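Local coordinates for ABC transporter, periplasmic substrate-binding protein (Thermotoga maritima, PDB 2HPG) that probably captures a solute in the periplasm as the binding-protein component of a tripartite ATP-independent (TRAP) transport system, at residues 137-142 / 227-232. Sequence-based numbering, arbitrary orientation.
Sequences WVQGYR and LINFEI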
ATOM      1  N   TRP A 137      -0.531   6.525   4.345  1.00 17.53           N
ATOM      2  CA  TRP A 137      -1.725   6.133   3.605  1.00 17.05           C
ATOM      3  C   TRP A 137      -1.717   4.630   3.609  1.00 17.50           C
ATOM      4  O   TRP A 137      -0.864   4.012   2.990  1.00 17.13           O
ATOM      5  CB  TRP A 137      -1.686   6.700   2.180  1.00 16.42           C
ATOM      6  CG  TRP A 137      -1.973   8.168   2.174  1.00 15.52           C
ATOM      7  CD1 TRP A 137      -1.143   9.168   2.588  1.00 15.35           C
ATOM      8  CD2 TRP A 137      -3.192   8.799   1.768  1.00 15.27           C
ATOM      9  NE1 TRP A 137      -1.780  10.380   2.482  1.00 15.90           N
ATOM     10  CE2 TRP A 137      -3.037  10.179   1.970  1.00 14.92           C
ATOM     11  CE3 TRP A 137      -4.405   8.326   1.260  1.00 15.26           C
ATOM     12  CZ2 TRP A 137      -4.054  11.101   1.666  1.00 16.09           C
ATOM     13  CZ3 TRP A 137      -5.407   9.239   0.961  1.00 15.39           C
ATOM     14  CH2 TRP A 137      -5.223  10.607   1.162  1.00 15.74           C
ATOM     15  N   VAL A 138      -2.645   4.047   4.357  1.00 18.41           N
ATOM     16  CA  VAL A 138      -2.631   2.618   4.619  1.00 18.88           C
ATOM     17  C   VAL A 138      -3.963   2.000   4.185  1.00 19.12           C
ATOM     18  O   VAL A 138      -5.032   2.499   4.523  1.00 18.90           O
ATOM     19  CB  VAL A 138      -2.296   2.384   6.126  1.00 18.80           C
ATOM     20  CG1 VAL A 138      -2.690   1.026   6.593  1.00 19.22           C
ATOM     21  CG2 VAL A 138      -0.783   2.623   6.350  1.00 19.51           C
ATOM     22  N   GLN A 139      -3.887   0.932   3.384  1.00 19.29           N
ATOM     23  CA  GLN A 139      -5.098   0.264   2.914  1.00 19.38           C
ATOM     24  C   GLN A 139      -5.536  -0.854   3.847  1.00 19.44           C
ATOM     25  O   GLN A 139      -6.648  -1.366   3.726  1.00 20.16           O
ATOM     26  CB  GLN A 139      -4.887  -0.274   1.510  1.00 19.99           C
ATOM     27  CG  GLN A 139      -5.067   0.770   0.435  1.00 20.31           C
ATOM     28  CD  GLN A 139      -4.922   0.190  -0.927  1.00 20.66           C
ATOM     29  OE1 GLN A 139      -5.645  -0.735  -1.281  1.00 23.15           O
ATOM     30  NE2 GLN A 139      -3.969   0.704  -1.701  1.00 21.57           N
ATOM     31  N   GLY A 140      -4.674  -1.241   4.788  1.00 18.50           N
ATOM     32  CA  GLY A 140      -5.024  -2.255   5.761  1.00 18.20           C
ATOM     33  C   GLY A 140      -4.304  -3.561   5.537  1.00 16.68           C
ATOM     34  O   GLY A 140      -3.514  -3.682   4.601  1.00 16.56           O
ATOM     35  N   TYR A 141      -4.593  -4.528   6.405  1.00 16.53           N
ATOM     36  CA  TYR A 141      -3.984  -5.852   6.351  1.00 15.16           C
ATOM     37  C   TYR A 141      -4.628  -6.727   5.310  1.00 15.48           C
ATOM     38  O   TYR A 141      -5.852  -6.772   5.181  1.00 14.61           O
ATOM     39  CB  TYR A 141      -4.106  -6.574   7.690  1.00 16.00           C
ATOM     40  CG  TYR A 141      -3.305  -5.912   8.742  1.00 15.86           C
ATOM     41  CD1 TYR A 141      -1.963  -6.226   8.918  1.00 14.76           C
ATOM     42  CD2 TYR A 141      -3.844  -4.889   9.491  1.00 16.83           C
ATOM     43  CE1 TYR A 141      -1.219  -5.589   9.864  1.00 14.49           C
ATOM     44  CE2 TYR A 141      -3.103  -4.255  10.438  1.00 16.10           C
ATOM     45  CZ  TYR A 141      -1.792  -4.611  10.619  1.00 15.96           C
ATOM     46  OH  TYR A 141      -1.050  -3.953  11.560  1.00 16.88           O
ATOM     47  N   ARG A 142      -3.774  -7.467   4.629  1.00 14.82           N
ATOM     48  CA  ARG A 142      -4.181  -8.412   3.623  1.00 15.18           C
ATOM     49  C   ARG A 142      -4.109  -9.812   4.189  1.00 14.72           C
ATOM     50  O   ARG A 142      -3.222 -10.133   5.000  1.00 13.08           O
ATOM     51  CB  ARG A 142      -3.297  -8.248   2.387  1.00 15.11           C
ATOM     52  CG  ARG A 142      -3.599  -6.939   1.696  1.00 16.25           C
ATOM     53  CD  ARG A 142      -2.576  -6.498   0.712  1.00 18.11           C
ATOM     54  NE  ARG A 142      -2.581  -7.277  -0.527  1.00 20.25           N
ATOM     55  CZ  ARG A 142      -2.965  -6.848  -1.734  1.00 18.76           C
ATOM     56  NH1 ARG A 142      -3.413  -5.627  -1.926  1.00 18.50           N
ATOM     57  NH2 ARG A 142      -2.852  -7.661  -2.773  1.00 19.77           N
ATOM     58  N   LEU A 227      -0.542  -2.819   3.675  1.00 16.84           N
ATOM     59  CA  LEU A 227      -0.270  -2.034   2.466  1.00 16.82           C
ATOM     60  C   LEU A 227      -0.096  -0.551   2.772  1.00 17.25           C
ATOM     61  O   LEU A 227      -1.053   0.166   3.125  1.00 16.82           O
ATOM     62  CB  LEU A 227      -1.353  -2.277   1.400  1.00 17.27           C
ATOM     63  CG  LEU A 227      -1.248  -1.518   0.071  1.00 16.51           C
ATOM     64  CD1 LEU A 227       0.178  -1.385  -0.427  1.00 15.81           C
ATOM     65  CD2 LEU A 227      -2.134  -2.243  -0.967  1.00 16.92           C
ATOM     66  N   ILE A 228       1.156  -0.117   2.673  1.00 17.03           N
ATOM     67  CA  ILE A 228       1.525   1.259   2.903  1.00 17.91           C
ATOM     68  C   ILE A 228       1.708   1.904   1.542  1.00 17.48           C
ATOM     69  O   ILE A 228       2.579   1.501   0.770  1.00 18.19           O
ATOM     70  CB  ILE A 228       2.857   1.353   3.671  1.00 17.35           C
ATOM     71  CG1 ILE A 228       2.765   0.619   5.018  1.00 19.02           C
ATOM     72  CG2 ILE A 228       3.235   2.819   3.894  1.00 18.06           C
ATOM     73  CD1 ILE A 228       4.169   0.310   5.607  1.00 19.16           C
ATOM     74  N   ASN A 229       0.895   2.899   1.246  1.00 17.35           N
ATOM     75  CA  ASN A 229       1.042   3.614  -0.013  1.00 17.40           C
ATOM     76  C   ASN A 229       1.946   4.817   0.151  1.00 17.93           C
ATOM     77  O   ASN A 229       1.976   5.460   1.217  1.00 17.23           O
ATOM     78  CB  ASN A 229      -0.312   4.029  -0.569  1.00 17.06           C
ATOM     79  CG  ASN A 229      -1.107   2.854  -1.114  1.00 16.48           C
ATOM     80  OD1 ASN A 229      -2.127   2.463  -0.549  1.00 17.92           O
ATOM     81  ND2 ASN A 229      -0.621   2.269  -2.206  1.00 15.07           N
ATOM     82  N   PHE A 230       2.689   5.109  -0.917  1.00 17.99           N
ATOM     83  CA  PHE A 230       3.549   6.283  -0.988  1.00 18.32           C
ATOM     84  C   PHE A 230       2.969   7.264  -1.982  1.00 18.54           C
ATOM     85  O   PHE A 230       2.582   6.885  -3.071  1.00 17.61           O
ATOM     86  CB  PHE A 230       4.946   5.872  -1.425  1.00 18.78           C
ATOM     87  CG  PHE A 230       5.773   5.333  -0.320  1.00 19.77           C
ATOM     88  CD1 PHE A 230       6.899   6.012   0.102  1.00 20.19           C
ATOM     89  CD2 PHE A 230       5.407   4.164   0.334  1.00 20.51           C
ATOM     90  CE1 PHE A 230       7.656   5.517   1.135  1.00 21.42           C
ATOM     91  CE2 PHE A 230       6.163   3.678   1.374  1.00 20.53           C
ATOM     92  CZ  PHE A 230       7.296   4.359   1.763  1.00 21.15           C
ATOM     93  N   GLU A 231       2.898   8.529  -1.590  1.00 19.05           N
ATOM     94  CA  GLU A 231       2.248   9.554  -2.391  1.00 19.27           C
ATOM     95  C   GLU A 231       3.347  10.444  -2.943  1.00 19.77           C
ATOM     96  O   GLU A 231       4.041  11.115  -2.185  1.00 19.37           O
ATOM     97  CB  GLU A 231       1.256  10.337  -1.527  1.00 19.86           C
ATOM     98  CG  GLU A 231       0.295   9.457  -0.726  1.00 17.57           C
ATOM     99  CD  GLU A 231      -0.507   8.505  -1.596  1.00 17.88           C
ATOM    100  OE1 GLU A 231      -0.878   8.945  -2.691  1.00 16.63           O
ATOM    101  OE2 GLU A 231      -0.757   7.329  -1.185  1.00 14.82           O
ATOM    102  N   ILE A 232       3.545  10.391  -4.260  1.00 19.32           N
ATOM    103  CA  ILE A 232       4.690  11.043  -4.888  1.00 19.80           C
ATOM    104  C   ILE A 232       4.280  12.146  -5.857  1.00 20.49           C
ATOM    105  O   ILE A 232       3.185  12.104  -6.421  1.00 19.88           O
ATOM    106  CB  ILE A 232       5.627  10.018  -5.598  1.00 19.62           C
ATOM    107  CG1 ILE A 232       4.931   9.342  -6.791  1.00 19.36           C
ATOM    108  CG2 ILE A 232       6.106   8.967  -4.599  1.00 18.67           C
ATOM    109  CD1 ILE A 232       5.849   8.465  -7.628  1.00 18.45           C
TER
HETATM  110  O   HOH W   1      -2.371   0.665  -4.295  1.00 29.01           O
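A beta bulge where two long strands pair is formed by Gln139 and Gly140, which together face Leu227. The bonding pattern is the evidence: Gln139 N donates to Leu227 O at 2.9 Å, whereas Leu227 N donates to Gly140 O at 3.2 Å, one residue further on. Gly140 has a positive phi, and at its backbone angles a CB would jam against the carbonyl O of Gln139. Beyond the bulge, Asn229 N donates to Trp137 O (2.7 Å), and the local strand axes run antiparallel at 153°. At the bulge Gln139 leaves extended-strand geometry (psi near zero), and its CB points toward the facing strand, the side chain lying beside Leu227 and pointing the same way. Chi2 of -177° extends the chain to CD, and the amide there meets Asn229: Gln139 NE2 donates to Asn229 OD1 at 2.8 Å on an in-plane lone pair; the two amide planes are only 14° apart. Tyr23 OH also bonds this OD1, and one water accepts from both Gln139 NE2 and Asn229 ND2, while ND2 also hydrogen-bonds Thr72 O. An alanine in place of Gln139 would probably cost Asn229 OD1 and the water one hydrogen bond each and open a gap beside Leu227 CD2, which lies 3.5 Å from Gln139 NE2. In the periplasmic-binding-protein fold of TRAP proteins, long strands such as 130-146 and 218-234 pass between the two lobes, consistent with this pairing near the centre of the chain. At the Trp137 end, Glu231 CG sits over the Trp137 five-membered ring, 3.9 Å from its centroid, a CH-pi contact; Trp137 NE1 bonds Met253 O. Arg142, whose NH1 touches Leu227 CD2, salt-bridges Glu201.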